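Local coordinates for protein mannose-specific lectin 2 chain 1 (Colocasia esculenta, PDB 5T1X) that binds mannose as a subunit of a GNA-related, bulb-type lectin that agglutinates rabbit erythrocytes, at residues Phe23-Val26 with Asn32-Leu35; Lys52-Leu55 with Leu61-Lys64. One frame throughout, in Å; residues are numbered along the deposited sequence.

Contact 1: residues Phe23-Val26 with Asn32-Leu35; sequences FDLV and NLVL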
ATOM      1  N   PHE A  23      11.719  11.031  -3.295  1.00 14.79           N
ATOM      2  CA  PHE A  23      10.371  11.595  -3.336  1.00 13.96           C
ATOM      3  C   PHE A  23       9.852  11.799  -1.930  1.00 18.00           C
ATOM      4  O   PHE A  23       9.813  10.857  -1.132  1.00 17.02           O
ATOM      5  CB  PHE A  23       9.463  10.708  -4.189  1.00 14.70           C
ATOM      6  CG  PHE A  23      10.059  10.527  -5.568  1.00 16.42           C
ATOM      7  CD1 PHE A  23      10.058  11.573  -6.489  1.00 20.49           C
ATOM      8  CD2 PHE A  23      10.676   9.333  -5.925  1.00 17.67           C
ATOM      9  CE1 PHE A  23      10.636  11.412  -7.755  1.00 21.55           C
ATOM     10  CE2 PHE A  23      11.250   9.174  -7.192  1.00 21.30           C
ATOM     11  CZ  PHE A  23      11.216  10.210  -8.101  1.00 20.60           C
ATOM     12  N   ASP A  24       9.517  13.063  -1.616  1.00 15.13           N
ATOM     13  CA  ASP A  24       9.125  13.497  -0.281  1.00 14.88           C
ATOM     14  C   ASP A  24       7.812  14.286  -0.294  1.00 18.66           C
ATOM     15  O   ASP A  24       7.777  15.436  -0.748  1.00 19.73           O
ATOM     16  CB  ASP A  24      10.269  14.354   0.304  1.00 16.87           C
ATOM     17  CG  ASP A  24      10.169  14.696   1.773  1.00 24.89           C
ATOM     18  OD1 ASP A  24       9.220  14.218   2.432  1.00 23.95           O
ATOM     19  OD2 ASP A  24      11.058  15.432   2.274  1.00 26.95           O
ATOM     20  N   LEU A  25       6.743  13.669   0.233  1.00 13.56           N
ATOM     21  CA  LEU A  25       5.427  14.294   0.338  1.00 13.76           C
ATOM     22  C   LEU A  25       5.342  14.992   1.678  1.00 17.72           C
ATOM     23  O   LEU A  25       5.467  14.339   2.714  1.00 15.58           O
ATOM     24  CB  LEU A  25       4.299  13.250   0.186  1.00 13.55           C
ATOM     25  CG  LEU A  25       2.874  13.805   0.238  1.00 18.34           C
ATOM     26  CD1 LEU A  25       2.456  14.439  -1.104  1.00 19.39           C
ATOM     27  CD2 LEU A  25       1.894  12.727   0.645  1.00 19.92           C
ATOM     28  N   VAL A  26       5.147  16.321   1.662  1.00 14.96           N
ATOM     29  CA  VAL A  26       5.099  17.096   2.894  1.00 15.65           C
ATOM     30  C   VAL A  26       3.755  17.842   3.034  1.00 19.56           C
ATOM     31  O   VAL A  26       3.358  18.592   2.134  1.00 18.87           O
ATOM     32  CB  VAL A  26       6.298  18.084   3.007  1.00 20.33           C
ATOM     33  CG1 VAL A  26       6.371  18.709   4.399  1.00 21.48           C
ATOM     34  CG2 VAL A  26       7.627  17.408   2.662  1.00 19.42           C
ATOM     35  N   ASN A  32       0.053  23.885   2.260  1.00 26.01           N
ATOM     36  CA  ASN A  32       0.319  23.341   0.925  1.00 24.74           C
ATOM     37  C   ASN A  32       0.836  21.903   1.039  1.00 25.64           C
ATOM     38  O   ASN A  32       1.716  21.632   1.850  1.00 25.10           O
ATOM     39  CB  ASN A  32       1.320  24.203   0.139  1.00 23.97           C
ATOM     40  CG  ASN A  32       1.298  23.998  -1.365  1.00 34.13           C
ATOM     41  OD1 ASN A  32       0.408  23.366  -1.931  1.00 31.37           O
ATOM     42  ND2 ASN A  32       2.257  24.585  -2.063  1.00 28.76           N
ATOM     43  N   LEU A  33       0.262  20.975   0.257  1.00 20.34           N
ATOM     44  CA  LEU A  33       0.714  19.584   0.234  1.00 18.76           C
ATOM     45  C   LEU A  33       1.592  19.451  -0.996  1.00 23.09           C
ATOM     46  O   LEU A  33       1.104  19.619  -2.114  1.00 23.41           O
ATOM     47  CB  LEU A  33      -0.482  18.610   0.217  1.00 18.05           C
ATOM     48  CG  LEU A  33      -0.130  17.121   0.143  1.00 20.71           C
ATOM     49  CD1 LEU A  33       0.471  16.622   1.447  1.00 20.80           C
ATOM     50  CD2 LEU A  33      -1.348  16.300  -0.234  1.00 21.12           C
ATOM     51  N   VAL A  34       2.902  19.246  -0.797  1.00 19.58           N
ATOM     52  CA  VAL A  34       3.835  19.232  -1.920  1.00 19.16           C
ATOM     53  C   VAL A  34       4.569  17.899  -2.020  1.00 22.03           C
ATOM     54  O   VAL A  34       5.052  17.369  -1.015  1.00 20.07           O
ATOM     55  CB  VAL A  34       4.845  20.411  -1.842  1.00 23.38           C
ATOM     56  CG1 VAL A  34       5.758  20.455  -3.067  1.00 23.74           C
ATOM     57  CG2 VAL A  34       4.135  21.753  -1.668  1.00 24.79           C
ATOM     58  N   LEU A  35       4.680  17.387  -3.250  1.00 18.74           N
ATOM     59  CA  LEU A  35       5.419  16.163  -3.510  1.00 17.86           C
ATOM     60  C   LEU A  35       6.760  16.563  -4.112  1.00 19.31           C
ATOM     61  O   LEU A  35       6.866  16.762  -5.326  1.00 18.49           O
ATOM     62  CB  LEU A  35       4.621  15.203  -4.416  1.00 17.96           C
ATOM     63  CG  LEU A  35       5.237  13.813  -4.651  1.00 22.73           C
ATOM     64  CD1 LEU A  35       5.571  13.119  -3.344  1.00 22.92           C
ATOM     65  CD2 LEU A  35       4.297  12.936  -5.455  1.00 24.01           C
TER
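Val26 and Val34 face each other as an antiparallel hydrogen-bonded pair, and between them they use both backbone donors and both acceptors. Val26 N gives its hydrogen to Val34 O at 2.9 Å with an N-H...O angle of 168°, and Val34 N returns one to Val26 O at 3.0 Å. Each carbonyl oxygen also takes a CA-H...O contact from the residue beside its donor: Leu25 CA lies 3.4 Å from Val34 O, and Leu33 CA is as far from Val26 O. The next pair, Leu25 with Leu35, is non-hydrogen-bonded, and its NH and C=O groups point outward, away from the partner strand; Leu25 bonds by its backbone to Leu18 of strand 16-20. On the far side Leu33 does likewise with Ser42, just past strand 40-41. On the leucine face the side chains meet through methyl, methylene and methine groups. With CG anti to the backbone N (chi1 -174°), Leu35 sends CD1 back to 3.8 Å from Leu25 CB, while Leu25 CG meets Leu33 CD1 at 3.9 Å. Polar side chains find partners outside the pair: Asp24 OD1 bonds to His17 ND1. Asn32 ND2 is held by Gln41 OE1 and Asn32 OD1 by Thr44 N, which fixes the amide from both ends. The hairpin thus supplies Asn32, and strand 40-41 Gln41, to the mannose site of a bulb-type lectin domain.

Contact 2: residues Lys52-Leu55 with Leu61-Lys64; sequences KLTL and LVIK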
ATOM      1  N   LYS A  52      -3.871  19.345   8.157  1.00 24.62           N
ATOM      2  CA  LYS A  52      -3.659  17.895   8.210  1.00 22.72           C
ATOM      3  C   LYS A  52      -4.231  17.209   6.978  1.00 24.04           C
ATOM      4  O   LYS A  52      -5.229  17.671   6.420  1.00 25.17           O
ATOM      5  CB  LYS A  52      -4.343  17.326   9.470  1.00 26.48           C
ATOM      6  CG  LYS A  52      -3.766  17.817  10.802  1.00 37.96           C
ATOM      7  CD  LYS A  52      -4.765  17.653  11.945  1.00 46.72           C
ATOM      8  CE  LYS A  52      -4.221  18.119  13.277  1.00 59.32           C
ATOM      9  NZ  LYS A  52      -4.043  19.596  13.332  1.00 69.05           N
ATOM     10  N   LEU A  53      -3.626  16.078   6.585  1.00 18.96           N
ATOM     11  CA  LEU A  53      -4.074  15.267   5.457  1.00 18.06           C
ATOM     12  C   LEU A  53      -4.743  14.015   5.984  1.00 20.60           C
ATOM     13  O   LEU A  53      -4.196  13.346   6.862  1.00 19.98           O
ATOM     14  CB  LEU A  53      -2.888  14.902   4.531  1.00 16.82           C
ATOM     15  CG  LEU A  53      -3.202  14.074   3.277  1.00 19.67           C
ATOM     16  CD1 LEU A  53      -4.055  14.852   2.274  1.00 20.69           C
ATOM     17  CD2 LEU A  53      -1.926  13.610   2.608  1.00 20.44           C
ATOM     18  N   THR A  54      -5.941  13.715   5.469  1.00 18.14           N
ATOM     19  CA  THR A  54      -6.691  12.517   5.837  1.00 17.71           C
ATOM     20  C   THR A  54      -7.171  11.816   4.564  1.00 19.31           C
ATOM     21  O   THR A  54      -7.115  12.380   3.464  1.00 17.74           O
ATOM     22  CB  THR A  54      -7.866  12.826   6.791  1.00 25.30           C
ATOM     23  OG1 THR A  54      -8.713  13.817   6.215  1.00 25.29           O
ATOM     24  CG2 THR A  54      -7.408  13.220   8.202  1.00 26.61           C
ATOM     25  N   LEU A  55      -7.626  10.580   4.720  1.00 15.78           N
ATOM     26  CA  LEU A  55      -8.139   9.778   3.617  1.00 14.09           C
ATOM     27  C   LEU A  55      -9.481   9.222   4.056  1.00 17.60           C
ATOM     28  O   LEU A  55      -9.550   8.544   5.078  1.00 16.94           O
ATOM     29  CB  LEU A  55      -7.123   8.676   3.259  1.00 13.21           C
ATOM     30  CG  LEU A  55      -7.464   7.698   2.122  1.00 15.33           C
ATOM     31  CD1 LEU A  55      -7.545   8.407   0.780  1.00 15.77           C
ATOM     32  CD2 LEU A  55      -6.414   6.607   2.041  1.00 12.43           C
ATOM     33  N   LEU A  61      -8.644  11.893  -0.715  1.00 14.96           N
ATOM     34  CA  LEU A  61      -7.651  12.622   0.085  1.00 14.17           C
ATOM     35  C   LEU A  61      -8.247  13.976   0.468  1.00 19.75           C
ATOM     36  O   LEU A  61      -8.862  14.620  -0.385  1.00 20.72           O
ATOM     37  CB  LEU A  61      -6.339  12.816  -0.684  1.00 13.68           C
ATOM     38  CG  LEU A  61      -5.452  11.581  -0.844  1.00 16.91           C
ATOM     39  CD1 LEU A  61      -4.438  11.814  -1.930  1.00 17.18           C
ATOM     40  CD2 LEU A  61      -4.729  11.231   0.461  1.00 18.85           C
ATOM     41  N   VAL A  62      -8.107  14.398   1.742  1.00 15.96           N
ATOM     42  CA  VAL A  62      -8.696  15.663   2.214  1.00 17.47           C
ATOM     43  C   VAL A  62      -7.684  16.434   3.067  1.00 21.86           C
ATOM     44  O   VAL A  62      -7.091  15.866   3.988  1.00 20.32           O
ATOM     45  CB  VAL A  62     -10.019  15.426   3.014  1.00 21.49           C
ATOM     46  CG1 VAL A  62     -10.606  16.737   3.547  1.00 23.19           C
ATOM     47  CG2 VAL A  62     -11.064  14.686   2.183  1.00 21.26           C
ATOM     48  N   ILE A  63      -7.520  17.730   2.771  1.00 20.91           N
ATOM     49  CA  ILE A  63      -6.717  18.657   3.567  1.00 21.39           C
ATOM     50  C   ILE A  63      -7.706  19.493   4.373  1.00 27.86           C
ATOM     51  O   ILE A  63      -8.632  20.068   3.793  1.00 28.51           O
ATOM     52  CB  ILE A  63      -5.751  19.551   2.726  1.00 24.97           C
ATOM     53  CG1 ILE A  63      -4.793  18.705   1.862  1.00 24.00           C
ATOM     54  CG2 ILE A  63      -4.967  20.545   3.629  1.00 25.43           C
ATOM     55  CD1 ILE A  63      -4.022  19.520   0.810  1.00 27.15           C
ATOM     56  N   LYS A  64      -7.530  19.533   5.699  1.00 25.53           N
ATOM     57  CA  LYS A  64      -8.357  20.321   6.619  1.00 27.12           C
ATOM     58  C   LYS A  64      -7.470  21.178   7.512  1.00 32.28           C
ATOM     59  O   LYS A  64      -6.397  20.723   7.900  1.00 30.30           O
ATOM     60  CB  LYS A  64      -9.235  19.413   7.491  1.00 28.94           C
ATOM     61  CG  LYS A  64     -10.389  18.747   6.755  1.00 33.66           C
ATOM     62  CD  LYS A  64     -11.102  17.766   7.664  1.00 40.81           C
ATOM     63  CE  LYS A  64     -12.290  17.127   6.996  1.00 46.88           C
ATOM     64  NZ  LYS A  64     -12.817  15.997   7.802  1.00 54.50           N
TER
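Leu53, Leu55, Leu61 and Ile63 gather on one face of this two-stranded ladder and form its tightly packed side. Leu53 holds CG anti to its own N (chi1 -179°), which lays CD1 across the strand, 3.9 Å from Ile63 CG1 and 4.1 Å from Leu61 CD2. Leu61 turns the other way: its CG stands anti to the carbonyl carbon, and CD2 comes to 4.0 Å from Leu55 CD1, so this one methyl lies near both leucines of residues 52-55. Val95 touches Leu55 and Leu61, Trp72 packs on Leu61 and Ile63, and Trp106 of a neighbouring subunit reaches Leu61. On the opposite face Thr54 and Val62 still pack closely, Thr54 OG1 lying 3.8 Å from Val62 CB, with Thr11 and Thr70 flanking them. The loose part is the Lys52-Lys64 end, where Lys64 is exposed; Lys52 leads its chain away from residues 61-64 until NZ bonds to Asp50 O. Four backbone bonds join the strands, two for each hydrogen-bonded pair. Val62 N to Thr54 O is the shortest at 2.8 Å, although its donor is tilted 30° from the carbonyl plane; Lys52 N meets Lys64 O more nearly along the C=O axis. An apolar face turned inward and one bearing threonine and lysine turned outward suit a hairpin of the beta-prism II fold of GNA-related lectins, whose sheets share an apolar core.

From the N terminus the chain first makes contact 1, where strand 23-27 turns back through the loop carrying Gln28, Asn29, Asp30 and Cys31 to pair with strand 33-36. It then passes strand 40-41 and forms contact 2, whose hairpin closes a second short loop between residues 55 and 61. The two closures follow in series, neither nested nor crossed, and lie in different four-stranded sheets of one lectin domain. Their apolar faces meet in the interior, with centres about 13 Å apart: Leu33 CB lies 3.7 Å from Ile63 CD1, and Leu33 CD2 is 4.0 Å from Leu53 CD2. The disulfide Cys31-Cys51 links the loop of contact 1 to the start of contact 2.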